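Local coordinates for periplasmic beta-glucosidase (Pseudomonas aeruginosa, PDB 6R5T), which probably hydrolyses terminal, non-reducing beta-D-glucosyl residues, releasing beta-D-glucose, as a periplasmic member of glycoside hydrolase family 3, at residues S222-N234 / G257-G269. The protein carries 1 engineered substitution. Sequence-based numbering, arbitrary orientation.
Sequences SLNTINGVPATAN and GAVKELIKHGLAG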
loop_
_atom_site.group_PDB
_atom_site.type_symbol
_atom_site.label_atom_id
_atom_site.label_comp_id
_atom_site.label_asym_id
_atom_site.label_seq_id
_atom_site.Cartn_x
_atom_site.Cartn_y
_atom_site.Cartn_z
ATOM N N SER A 222 3.184 -2.371 20.372
ATOM C CA SER A 222 3.563 -1.494 19.247
ATOM C C SER A 222 2.986 -0.086 19.355
ATOM O O SER A 222 2.105 0.208 20.192
ATOM C CB SER A 222 3.181 -2.182 17.973
ATOM O OG SER A 222 1.786 -2.183 17.805
ATOM N N LEU A 223 3.463 0.786 18.475
ATOM C CA LEU A 223 3.087 2.211 18.470
ATOM C C LEU A 223 1.939 2.520 17.515
ATOM O O LEU A 223 1.448 3.648 17.591
ATOM C CB LEU A 223 4.320 3.011 18.066
ATOM C CG LEU A 223 5.439 3.117 19.102
ATOM C CD1 LEU A 223 6.682 3.701 18.417
ATOM C CD2 LEU A 223 5.033 3.989 20.248
ATOM N N ASN A 224 1.586 1.596 16.637
ATOM C CA ASN A 224 0.603 1.860 15.563
ATOM C C ASN A 224 -0.850 1.570 16.003
ATOM O O ASN A 224 -1.093 0.797 16.975
ATOM C CB ASN A 224 0.857 0.941 14.365
ATOM C CG ASN A 224 0.961 -0.521 14.736
ATOM O OD1 ASN A 224 1.941 -0.947 15.366
ATOM N ND2 ASN A 224 -0.037 -1.320 14.372
ATOM N N THR A 225 -1.799 2.174 15.274
ATOM C CA THR A 225 -3.203 1.714 15.297
ATOM C C THR A 225 -3.304 0.363 14.605
ATOM O O THR A 225 -2.538 0.077 13.620
ATOM C CB THR A 225 -4.159 2.724 14.663
ATOM O OG1 THR A 225 -3.764 2.969 13.306
ATOM C CG2 THR A 225 -4.216 4.015 15.415
ATOM N N ILE A 226 -4.265 -0.425 15.038
ATOM C CA ILE A 226 -4.710 -1.668 14.357
ATOM C C ILE A 226 -6.190 -1.450 14.084
ATOM O O ILE A 226 -6.962 -1.343 15.057
ATOM C CB ILE A 226 -4.480 -2.910 15.225
ATOM C CG1 ILE A 226 -2.989 -3.097 15.460
ATOM C CG2 ILE A 226 -5.183 -4.136 14.644
ATOM C CD1 ILE A 226 -2.689 -4.121 16.510
ATOM N N ASN A 227 -6.550 -1.259 12.823
ATOM C CA ASN A 227 -7.970 -1.067 12.452
ATOM C C ASN A 227 -8.578 0.053 13.311
ATOM O O ASN A 227 -9.729 -0.050 13.804
ATOM C CB ASN A 227 -8.666 -2.426 12.535
ATOM C CG ASN A 227 -8.106 -3.415 11.548
ATOM O OD1 ASN A 227 -7.242 -3.060 10.774
ATOM N ND2 ASN A 227 -8.611 -4.632 11.533
ATOM N N GLY A 228 -7.846 1.140 13.503
ATOM C CA GLY A 228 -8.310 2.325 14.196
ATOM C C GLY A 228 -7.956 2.410 15.658
ATOM O O GLY A 228 -8.094 3.523 16.210
ATOM N N VAL A 229 -7.559 1.311 16.274
ATOM C CA VAL A 229 -7.301 1.298 17.739
ATOM C C VAL A 229 -5.811 1.130 17.971
ATOM O O VAL A 229 -5.275 0.074 17.715
ATOM C CB VAL A 229 -8.114 0.206 18.441
ATOM C CG1 VAL A 229 -7.903 0.298 19.951
ATOM C CG2 VAL A 229 -9.579 0.381 18.110
ATOM N N PRO A 230 -5.144 2.142 18.549
ATOM C CA PRO A 230 -3.750 1.978 18.968
ATOM C C PRO A 230 -3.568 0.686 19.766
ATOM O O PRO A 230 -4.357 0.381 20.681
ATOM C CB PRO A 230 -3.478 3.206 19.844
ATOM C CG PRO A 230 -4.433 4.234 19.327
ATOM C CD PRO A 230 -5.663 3.446 18.935
ATOM N N ALA A 231 -2.501 -0.049 19.491
ATOM C CA ALA A 231 -2.191 -1.294 20.197
ATOM C C ALA A 231 -2.199 -1.052 21.723
ATOM O O ALA A 231 -2.681 -1.917 22.458
ATOM C CB ALA A 231 -0.889 -1.849 19.705
ATOM N N THR A 232 -1.669 0.080 22.132
ATOM C CA THR A 232 -1.512 0.428 23.569
ATOM C C THR A 232 -2.878 0.520 24.240
ATOM O O THR A 232 -2.922 0.360 25.484
ATOM C CB THR A 232 -0.713 1.713 23.676
ATOM O OG1 THR A 232 0.507 1.504 22.977
ATOM C CG2 THR A 232 -0.416 2.102 25.117
ATOM N N ALA A 233 -3.964 0.790 23.497
ATOM C CA ALA A 233 -5.328 0.894 24.072
ATOM C C ALA A 233 -6.238 -0.227 23.592
ATOM O O ALA A 233 -7.468 -0.064 23.669
ATOM C CB ALA A 233 -5.940 2.212 23.713
ATOM N N ASN A 234 -5.676 -1.298 23.066
ATOM C CA ASN A 234 -6.447 -2.312 22.316
ATOM C C ASN A 234 -6.705 -3.518 23.208
ATOM O O ASN A 234 -5.855 -4.427 23.286
ATOM C CB ASN A 234 -5.702 -2.655 21.032
ATOM C CG ASN A 234 -6.616 -3.322 20.044
ATOM O OD1 ASN A 234 -7.349 -4.247 20.424
ATOM N ND2 ASN A 234 -6.513 -2.913 18.779
ATOM N N GLY A 257 6.891 6.235 25.603
ATOM C CA GLY A 257 5.926 7.332 25.512
ATOM C C GLY A 257 4.585 6.918 24.869
ATOM O O GLY A 257 3.801 7.774 24.510
ATOM N N ALA A 258 4.354 5.622 24.685
ATOM C CA ALA A 258 3.166 5.109 23.954
ATOM C C ALA A 258 1.865 5.443 24.694
ATOM O O ALA A 258 0.854 5.701 24.031
ATOM C CB ALA A 258 3.288 3.621 23.777
ATOM N N VAL A 259 1.857 5.385 26.024
ATOM C CA VAL A 259 0.607 5.720 26.761
ATOM C C VAL A 259 0.248 7.176 26.476
ATOM O O VAL A 259 -0.887 7.499 26.106
ATOM C CB VAL A 259 0.726 5.410 28.261
ATOM C CG1 VAL A 259 -0.526 5.853 28.969
ATOM C CG2 VAL A 259 1.042 3.931 28.499
ATOM N N LYS A 260 1.192 8.097 26.623
ATOM C CA LYS A 260 0.884 9.508 26.345
ATOM C C LYS A 260 0.495 9.739 24.890
ATOM O O LYS A 260 -0.349 10.604 24.608
ATOM C CB LYS A 260 2.128 10.300 26.758
ATOM C CG LYS A 260 1.949 11.789 26.643
ATOM C CD LYS A 260 3.154 12.558 27.194
ATOM C CE LYS A 260 2.938 14.045 27.022
ATOM N NZ LYS A 260 4.049 14.844 27.597
ATOM N N GLU A 261 1.070 8.964 23.953
ATOM C CA GLU A 261 0.745 9.097 22.511
ATOM C C GLU A 261 -0.731 8.785 22.230
ATOM O O GLU A 261 -1.229 9.134 21.151
ATOM C CB GLU A 261 1.632 8.223 21.620
ATOM C CG GLU A 261 3.055 8.730 21.531
ATOM C CD GLU A 261 3.983 7.855 20.680
ATOM O OE1 GLU A 261 3.482 7.079 19.844
ATOM O OE2 GLU A 261 5.217 7.943 20.898
ATOM N N LEU A 262 -1.447 8.121 23.127
ATOM C CA LEU A 262 -2.928 7.949 22.905
ATOM C C LEU A 262 -3.644 9.272 22.718
ATOM O O LEU A 262 -4.689 9.309 22.069
ATOM C CB LEU A 262 -3.539 7.145 24.041
ATOM C CG LEU A 262 -3.019 5.730 24.164
ATOM C CD1 LEU A 262 -3.576 5.033 25.405
ATOM C CD2 LEU A 262 -3.337 4.893 22.934
ATOM N N ILE A 263 -3.083 10.377 23.221
ATOM C CA ILE A 263 -3.701 11.697 23.000
ATOM C C ILE A 263 -3.536 12.104 21.525
ATOM O O ILE A 263 -4.482 12.562 20.885
ATOM C CB ILE A 263 -3.070 12.713 23.961
ATOM C CG1 ILE A 263 -3.375 12.312 25.406
ATOM C CG2 ILE A 263 -3.579 14.093 23.607
ATOM C CD1 ILE A 263 -2.544 13.089 26.423
ATOM N N LYS A 264 -2.331 11.972 20.987
ATOM C CA LYS A 264 -2.080 12.297 19.567
ATOM C C LYS A 264 -2.904 11.386 18.655
ATOM O O LYS A 264 -3.366 11.863 17.601
ATOM C CB LYS A 264 -0.584 12.291 19.281
ATOM C CG LYS A 264 0.076 13.521 19.924
ATOM C CD LYS A 264 1.453 13.693 19.490
ATOM C CE LYS A 264 2.145 14.940 20.006
ATOM N NZ LYS A 264 3.509 14.991 19.397
ATOM N N HIS A 265 -3.054 10.122 19.002
ATOM C CA HIS A 265 -3.924 9.217 18.220
ATOM C C HIS A 265 -5.392 9.646 18.276
ATOM O O HIS A 265 -6.192 9.147 17.454
ATOM C CB HIS A 265 -3.827 7.804 18.728
ATOM C CG HIS A 265 -2.616 7.056 18.297
ATOM N ND1 HIS A 265 -2.440 6.653 16.991
ATOM C CD2 HIS A 265 -1.596 6.520 18.996
ATOM C CE1 HIS A 265 -1.333 5.896 16.951
ATOM N NE2 HIS A 265 -0.808 5.821 18.134
ATOM N N GLY A 266 -5.783 10.509 19.204
ATOM C CA GLY A 266 -7.202 10.890 19.285
ATOM C C GLY A 266 -8.056 9.879 20.015
ATOM O O GLY A 266 -9.285 9.898 19.760
ATOM N N LEU A 267 -7.474 9.051 20.881
ATOM C CA LEU A 267 -8.236 8.124 21.755
ATOM C C LEU A 267 -8.511 8.775 23.118
ATOM O O LEU A 267 -9.396 8.325 23.833
ATOM C CB LEU A 267 -7.465 6.813 21.970
ATOM C CG LEU A 267 -7.818 5.682 21.002
ATOM C CD1 LEU A 267 -9.142 5.054 21.338
ATOM C CD2 LEU A 267 -7.830 6.180 19.559
ATOM N N ALA A 268 -7.739 9.783 23.475
ATOM C CA ALA A 268 -7.853 10.421 24.807
ATOM C C ALA A 268 -7.619 11.895 24.659
ATOM O O ALA A 268 -6.887 12.310 23.759
ATOM C CB ALA A 268 -6.847 9.819 25.739
ATOM N N GLY A 269 -8.274 12.697 25.498
ATOM C CA GLY A 269 -8.076 14.151 25.446
ATOM C C GLY A 269 -7.108 14.615 26.510
ATOM O O GLY A 269 -6.721 15.798 26.493
HETATM O O HOH W 1 1.564 5.279 19.680
#
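Pro230 and His265 illustrate how a proline can seat an imidazole whose rim does polar work. The proline lies over one face of the ring in a CH-pi contact, CG standing 3.7 Å from the centroid of the His265 ring. At the edge, His265 NE2 donates to Leu223 O over 3.2 Å, close to the ring plane but bent, with 141° at the hydrogen. A water joins the same group: it donates to Leu223 O and to Glu261 OE1, and lies 2.9 Å from His265 NE2. The methyl CG2 of Thr225 approaches ND1 of His265 to 3.5 Å. Pro230 also meets two leucines, its CB touching Leu262 CD2 and its CD reaching Leu267 CD2, each pair at 3.5 Å. Both segments follow neighbouring strands, 218-221 and 251-253, of the TIM-barrel-like N-terminal domain, and the first folds into a small beta hairpin with a type I' turn from Ile226 to Val229. Farther along, Thr232 turns OG1 to Ala258 CB (3.6 Å), while its CG2, anti to the backbone N (the OG1 torsion being -55°), rests against the Ala258 carbonyl and Val259 CG2. Leu223, whose side chain also touches the bound glucose, brings CD2 against both Ala258 CB and the Glu261 carboxylate. That carboxylate is anchored from outside through OE2, in a salt bridge with Arg585 of the second subunit, whose Gly584 packs on His265.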